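70 kDa protein (Xanthomonas sp., PDB 4B2N) is a rubber oxygenase (RoxA), a dihaem c-type cytochrome that breaks down latex rubber processively with dioxygenase chemistry. Local coordinates at residues Phe296-Trp302 / Tyr501-Tyr507. Residue numbers count along the deposited sequence, not the author numbering.
Sequences FKTRQFW and YIAPPLY. With HEC (heme c), chain D.
W302 stands between two haems: its backbone N hydrogen-bonds a propionate of the second heme c, outside these coordinates, while its ring CZ3 lies 3.5 Å from O2D of heme c of chain D. This buried contact shows how one residue can belong to both haem pockets. The segments run antiparallel, with CA atoms 5.5 Å apart at W302–Y501 and 6.9 Å at F296–P505, yet one backbone hydrogen bond joins them, I502 N to W302 O (2.9 Å, 165°); the same oxygen takes a CA-H...O contact from Y501 CA (3.3 Å). F301, at positive phi (81°), turns its CB away. The W302 indole (chi1 −84°, chi2 111°) packs CE3 against I502 CG2 (3.9 Å) and CZ3 against P504 CG (4.0 Å); its NE1 hydrogen-bonds K287 O. K297 (mtpt) lays CG 3.5 Å from P505 CG, and its NZ hydrogen-bonds a propionate of the second heme c. At the far end Y507 points its edge at the F296 face (centroids 4.7 Å, planes 55°). Beyond the pair, strand 299-300 pairs with 306-307 and strand 500-502 with 420-422; helix 312-319 borders F301, while A503 and L506 rest on helix 391-394, which carries the haem ligand H394.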
# COMPACT_ATOMS: atom_id res chain seq x y z
N PHE A 296 -5.60 -9.17 -9.53
CA PHE A 296 -6.77 -8.63 -10.23
C PHE A 296 -6.65 -7.18 -10.65
O PHE A 296 -7.53 -6.59 -11.32
CB PHE A 296 -8.05 -8.89 -9.39
CG PHE A 296 -8.35 -10.34 -9.26
CD1 PHE A 296 -9.07 -10.98 -10.26
CD2 PHE A 296 -7.89 -11.07 -8.19
CE1 PHE A 296 -9.35 -12.37 -10.17
CE2 PHE A 296 -8.15 -12.42 -8.08
CZ PHE A 296 -8.89 -13.06 -9.06
N LYS A 297 -5.53 -6.60 -10.32
CA LYS A 297 -5.37 -5.16 -10.53
C LYS A 297 -4.43 -4.90 -11.66
O LYS A 297 -3.23 -5.21 -11.58
CB LYS A 297 -4.92 -4.51 -9.21
CG LYS A 297 -6.01 -4.66 -8.17
CD LYS A 297 -5.57 -4.27 -6.74
CE LYS A 297 -5.73 -2.74 -6.57
NZ LYS A 297 -5.34 -2.37 -5.13
N THR A 298 -4.95 -4.33 -12.74
CA THR A 298 -4.12 -3.90 -13.89
C THR A 298 -3.14 -2.81 -13.57
O THR A 298 -2.07 -2.73 -14.25
CB THR A 298 -5.02 -3.44 -15.07
OG1 THR A 298 -5.80 -2.32 -14.61
CG2 THR A 298 -5.96 -4.60 -15.54
N ARG A 299 -3.38 -2.05 -12.48
CA ARG A 299 -2.49 -0.93 -12.14
C ARG A 299 -1.95 -1.05 -10.72
O ARG A 299 -2.53 -1.76 -9.90
CB ARG A 299 -3.23 0.44 -12.21
CG ARG A 299 -4.07 0.64 -13.47
CD ARG A 299 -3.23 0.64 -14.74
NE ARG A 299 -2.36 1.83 -14.83
CZ ARG A 299 -1.49 2.10 -15.78
NH1 ARG A 299 -1.29 1.27 -16.79
NH2 ARG A 299 -0.80 3.26 -15.71
N GLN A 300 -0.97 -0.22 -10.45
CA GLN A 300 -0.41 -0.04 -9.10
C GLN A 300 -0.91 1.33 -8.57
O GLN A 300 -1.09 2.28 -9.33
CB GLN A 300 1.13 0.01 -9.21
CG GLN A 300 1.71 -1.15 -9.99
CD GLN A 300 2.21 -2.27 -9.10
OE1 GLN A 300 3.01 -3.10 -9.50
NE2 GLN A 300 1.64 -2.35 -7.93
N PHE A 301 -1.02 1.42 -7.24
CA PHE A 301 -1.19 2.62 -6.51
C PHE A 301 -2.63 3.05 -6.54
O PHE A 301 -3.43 2.64 -7.43
CB PHE A 301 -0.19 3.70 -6.97
CG PHE A 301 1.25 3.44 -6.54
CD1 PHE A 301 1.57 2.86 -5.33
CD2 PHE A 301 2.30 3.86 -7.36
CE1 PHE A 301 2.92 2.67 -4.93
CE2 PHE A 301 3.65 3.70 -6.96
CZ PHE A 301 3.97 3.10 -5.73
N TRP A 302 -3.00 3.85 -5.54
CA TRP A 302 -4.40 4.26 -5.39
C TRP A 302 -4.93 5.04 -6.55
O TRP A 302 -6.13 5.04 -6.76
CB TRP A 302 -4.56 5.11 -4.12
CG TRP A 302 -4.72 4.22 -2.94
CD1 TRP A 302 -3.84 4.00 -1.87
CD2 TRP A 302 -5.90 3.43 -2.67
NE1 TRP A 302 -4.40 3.14 -0.98
CE2 TRP A 302 -5.66 2.78 -1.39
CE3 TRP A 302 -7.17 3.28 -3.32
CZ2 TRP A 302 -6.60 1.93 -0.83
CZ3 TRP A 302 -8.12 2.43 -2.74
CH2 TRP A 302 -7.86 1.78 -1.50
N TYR A 501 -9.35 7.73 -8.45
CA TYR A 501 -8.88 6.61 -7.66
C TYR A 501 -9.37 5.29 -8.27
O TYR A 501 -10.49 5.22 -8.85
CB TYR A 501 -9.34 6.77 -6.19
CG TYR A 501 -8.82 8.00 -5.52
CD1 TYR A 501 -7.45 8.19 -5.31
CD2 TYR A 501 -9.73 8.95 -5.00
CE1 TYR A 501 -6.99 9.35 -4.69
CE2 TYR A 501 -9.29 10.10 -4.37
CZ TYR A 501 -7.90 10.29 -4.21
OH TYR A 501 -7.47 11.42 -3.58
N ILE A 502 -8.55 4.24 -8.14
CA ILE A 502 -8.93 2.90 -8.56
C ILE A 502 -10.13 2.42 -7.68
O ILE A 502 -10.16 2.71 -6.46
CB ILE A 502 -7.71 1.96 -8.42
CG1 ILE A 502 -7.99 0.59 -9.00
CG2 ILE A 502 -7.34 1.79 -6.96
CD1 ILE A 502 -8.20 0.64 -10.50
N ALA A 503 -11.17 1.82 -8.30
CA ALA A 503 -12.19 1.06 -7.55
C ALA A 503 -11.56 -0.34 -7.25
O ALA A 503 -11.39 -1.20 -8.14
CB ALA A 503 -13.53 0.99 -8.33
N PRO A 504 -11.10 -0.57 -6.01
CA PRO A 504 -10.27 -1.80 -5.89
C PRO A 504 -11.11 -3.09 -5.85
O PRO A 504 -12.30 -3.00 -5.67
CB PRO A 504 -9.61 -1.64 -4.52
CG PRO A 504 -10.48 -0.68 -3.76
CD PRO A 504 -11.13 0.24 -4.78
N PRO A 505 -10.47 -4.27 -6.03
CA PRO A 505 -11.17 -5.55 -5.85
C PRO A 505 -11.81 -5.64 -4.47
O PRO A 505 -11.21 -5.20 -3.40
CB PRO A 505 -10.01 -6.62 -5.99
CG PRO A 505 -8.94 -5.91 -6.82
CD PRO A 505 -9.01 -4.48 -6.30
N LEU A 506 -13.01 -6.21 -4.47
CA LEU A 506 -13.72 -6.50 -3.21
C LEU A 506 -13.53 -7.91 -2.71
O LEU A 506 -13.98 -8.23 -1.62
CB LEU A 506 -15.21 -6.12 -3.25
CG LEU A 506 -15.49 -4.70 -3.76
CD1 LEU A 506 -16.98 -4.42 -3.73
CD2 LEU A 506 -14.84 -3.68 -2.83
N TYR A 507 -12.77 -8.75 -3.45
CA TYR A 507 -12.31 -10.00 -2.91
C TYR A 507 -11.57 -9.70 -1.62
O TYR A 507 -10.61 -8.96 -1.64
CB TYR A 507 -11.31 -10.65 -3.88
CG TYR A 507 -11.92 -11.16 -5.19
CD1 TYR A 507 -13.11 -11.94 -5.20
CD2 TYR A 507 -11.28 -10.91 -6.38
CE1 TYR A 507 -13.64 -12.43 -6.41
CE2 TYR A 507 -11.78 -11.37 -7.60
CZ TYR A 507 -12.94 -12.19 -7.60
OH TYR A 507 -13.42 -12.68 -8.81
FE HEC D . -17.03 1.46 -4.46
CHA HEC D . -14.18 2.10 -2.61
CHB HEC D . -17.93 -1.22 -2.28
CHC HEC D . -20.09 1.12 -5.94
CHD HEC D . -15.74 3.19 -7.10
NA HEC D . -16.16 0.55 -2.87
C1A HEC D . -15.06 1.05 -2.14
C2A HEC D . -14.82 0.28 -0.92
C3A HEC D . -15.92 -0.70 -0.83
C4A HEC D . -16.75 -0.45 -2.00
CMA HEC D . -16.09 -1.75 0.25
CAA HEC D . -13.63 0.36 0.03
CBA HEC D . -12.57 -0.53 -0.73
CGA HEC D . -11.19 -0.40 -0.08
O1A HEC D . -11.07 0.47 0.83
O2A HEC D . -10.18 -1.14 -0.36
NB HEC D . -18.72 0.15 -4.12
C1B HEC D . -18.94 -0.84 -3.26
C2B HEC D . -20.24 -1.51 -3.36
C3B HEC D . -20.89 -0.78 -4.46
C4B HEC D . -19.88 0.20 -4.84
CMB HEC D . -20.73 -2.67 -2.52
CAB HEC D . -22.29 -0.95 -5.02
CBB HEC D . -23.30 -0.60 -4.13
NC HEC D . -17.73 1.91 -6.21
C1C HEC D . -19.08 1.86 -6.65
C2C HEC D . -19.35 2.57 -7.89
C3C HEC D . -18.08 3.16 -8.23
C4C HEC D . -17.13 2.82 -7.14
CMC HEC D . -20.66 2.66 -8.66
CAC HEC D . -17.84 4.01 -9.44
CBC HEC D . -18.57 5.09 -9.78
ND HEC D . -15.31 2.36 -4.82
C1D HEC D . -14.94 3.08 -5.87
C2D HEC D . -13.64 3.74 -5.83
C3D HEC D . -13.17 3.44 -4.50
C4D HEC D . -14.26 2.63 -3.96
CMD HEC D . -12.97 4.57 -6.90
CAD HEC D . -11.87 3.86 -3.87
CBD HEC D . -12.21 5.11 -3.05
CGD HEC D . -11.02 5.66 -2.30
O1D HEC D . -10.67 6.85 -2.41
O2D HEC D . -10.42 4.85 -1.63